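Local coordinates for protein pyridoxine 4-oxidase (Mesorhizobium loti, PDB 4HA6) that uses FAD to oxidise pyridoxine at its 4-hydroxymethyl group, as a flavoenzyme of the GMC oxidoreductase family, at residues W103-G108 with R452-D456. Residue numbers count along the deposited sequence, not the author numbering.
Sequences WVDASG and RMGKD
Loop 452-456 packs against the C-terminal end of helix 97-107, where K455 donates hydrogen bonds to backbone carbonyls; the loop lies between strand 441-443 and strand 473-475, an outermost strand of the parallel sheet of the Rossmann-type fold. Helical geometry runs from W103 to S107, and the nearest CA atoms are those of S107 and G454, 4.3 Å apart. W103 (chi1 m) is buried, its NE1 bonded to N483 O and its side chain about 11 Å from the bound FAD. The CA-CB bond of M453 points sideways, but with chi1 and chi2 t and chi3 p the side chain's end comes nearer the helix, CE lying 4.4 Å from W103 CE3, obliquely to the ring; a long, flexible thioether suits this gap. The CA-CB bond of D105 points away, and OD1 bonds to Q101 NE2, but D105 O accepts K455 NZ (2.9 Å), brought there by chi angles p, t, t, m. A106 is small enough to let the loop come close; last-turn carbonyls generally lack i+4 amide partners, and A106 O accepts K455 N (2.9 Å) and a CA-H...O contact from G454 CA (3.5 Å). S107, chi1 p, folds OG back to W103 O (2.7 Å), while its CB touches M453 SD (4.0 Å). G108 leaves the helix with phi 75°, which favours glycine, and a CB there would clash with K455 CD. G454 is extended (phi -166°, psi 160°); a CB would hit R452 NH1, whose guanidinium pairs with D456, NH2 to OD2 at 2.7 Å, and also with D284. One water completes the junction, donating to A106 O (3.2 Å) and to D456 OD1 (2.7 Å).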
loop_
_atom_site.group_PDB
_atom_site.type_symbol
_atom_site.label_atom_id
_atom_site.label_comp_id
_atom_site.label_asym_id
_atom_site.label_seq_id
_atom_site.Cartn_x
_atom_site.Cartn_y
_atom_site.Cartn_z
ATOM N N TRP A 103 -9.688 13.246 -1.930
ATOM C CA TRP A 103 -8.433 13.911 -1.557
ATOM C C TRP A 103 -8.526 15.413 -1.802
ATOM O O TRP A 103 -7.951 16.212 -1.046
ATOM C CB TRP A 103 -7.237 13.377 -2.364
ATOM C CG TRP A 103 -6.794 11.975 -2.016
ATOM C CD1 TRP A 103 -7.518 11.017 -1.369
ATOM C CD2 TRP A 103 -5.513 11.386 -2.308
ATOM N NE1 TRP A 103 -6.775 9.869 -1.241
ATOM C CE2 TRP A 103 -5.534 10.072 -1.802
ATOM C CE3 TRP A 103 -4.343 11.856 -2.929
ATOM C CZ2 TRP A 103 -4.432 9.209 -1.911
ATOM C CZ3 TRP A 103 -3.253 10.994 -3.046
ATOM C CH2 TRP A 103 -3.306 9.688 -2.538
ATOM N N VAL A 104 -9.231 15.786 -2.876
ATOM C CA VAL A 104 -9.415 17.194 -3.237
ATOM C C VAL A 104 -10.266 17.893 -2.189
ATOM O O VAL A 104 -9.912 18.975 -1.703
ATOM C CB VAL A 104 -10.095 17.347 -4.612
ATOM C CG1 VAL A 104 -10.447 18.797 -4.879
ATOM C CG2 VAL A 104 -9.182 16.838 -5.707
ATOM N N ASP A 105 -11.401 17.279 -1.863
ATOM C CA ASP A 105 -12.273 17.792 -0.819
ATOM C C ASP A 105 -11.504 17.926 0.502
ATOM O O ASP A 105 -11.613 18.933 1.184
ATOM C CB ASP A 105 -13.486 16.873 -0.636
ATOM C CG ASP A 105 -14.306 16.722 -1.915
ATOM O OD1 ASP A 105 -14.185 17.580 -2.818
ATOM O OD2 ASP A 105 -15.067 15.739 -2.021
ATOM N N ALA A 106 -10.717 16.911 0.852
ATOM C CA ALA A 106 -9.979 16.925 2.120
ATOM C C ALA A 106 -8.882 17.991 2.127
ATOM O O ALA A 106 -8.700 18.711 3.115
ATOM C CB ALA A 106 -9.389 15.525 2.417
ATOM N N SER A 107 -8.165 18.103 1.014
ATOM C CA SER A 107 -6.966 18.942 0.939
ATOM C C SER A 107 -7.251 20.375 0.524
ATOM O O SER A 107 -6.447 21.288 0.814
ATOM C CB SER A 107 -5.977 18.354 -0.075
ATOM O OG SER A 107 -6.489 18.430 -1.405
ATOM N N GLY A 108 -8.363 20.569 -0.187
ATOM C CA GLY A 108 -8.707 21.877 -0.711
ATOM C C GLY A 108 -7.850 22.251 -1.907
ATOM O O GLY A 108 -7.776 23.426 -2.288
ATOM N N ARG A 452 -2.249 12.526 8.114
ATOM C CA ARG A 452 -3.188 12.907 7.044
ATOM C C ARG A 452 -3.002 14.326 6.513
ATOM O O ARG A 452 -2.807 15.302 7.271
ATOM C CB ARG A 452 -4.657 12.663 7.432
ATOM C CG ARG A 452 -5.206 13.665 8.407
ATOM C CD ARG A 452 -6.689 13.456 8.738
ATOM N NE ARG A 452 -7.026 14.389 9.808
ATOM C CZ ARG A 452 -7.375 15.656 9.599
ATOM N NH1 ARG A 452 -7.470 16.120 8.361
ATOM N NH2 ARG A 452 -7.645 16.453 10.627
ATOM N N MET A 453 -3.024 14.417 5.195
ATOM C CA MET A 453 -3.071 15.694 4.512
ATOM C C MET A 453 -4.478 16.254 4.645
ATOM O O MET A 453 -5.460 15.520 4.462
ATOM C CB MET A 453 -2.719 15.483 3.039
ATOM C CG MET A 453 -2.957 16.692 2.166
ATOM S SD MET A 453 -2.515 16.411 0.433
ATOM C CE MET A 453 -3.658 15.091 -0.010
ATOM N N GLY A 454 -4.595 17.542 4.975
ATOM C CA GLY A 454 -5.914 18.159 5.076
ATOM C C GLY A 454 -5.831 19.675 5.133
ATOM O O GLY A 454 -4.782 20.243 5.472
ATOM N N LYS A 455 -6.930 20.342 4.807
ATOM C CA LYS A 455 -6.963 21.808 4.852
ATOM C C LYS A 455 -7.403 22.352 6.218
ATOM O O LYS A 455 -7.314 23.555 6.479
ATOM C CB LYS A 455 -7.900 22.332 3.769
ATOM C CG LYS A 455 -9.369 21.990 4.007
ATOM C CD LYS A 455 -10.200 22.407 2.778
ATOM C CE LYS A 455 -11.683 22.245 3.021
ATOM N NZ LYS A 455 -12.028 20.841 3.361
ATOM N N ASP A 456 -7.893 21.467 7.079
ATOM C CA ASP A 456 -8.383 21.870 8.401
ATOM C C ASP A 456 -7.203 22.060 9.361
ATOM O O ASP A 456 -6.116 21.514 9.121
ATOM C CB ASP A 456 -9.391 20.832 8.917
ATOM C CG ASP A 456 -8.800 19.429 8.992
ATOM O OD1 ASP A 456 -8.468 18.871 7.926
ATOM O OD2 ASP A 456 -8.679 18.877 10.116
HETATM O O HOH W 1 -10.180 18.358 5.932
#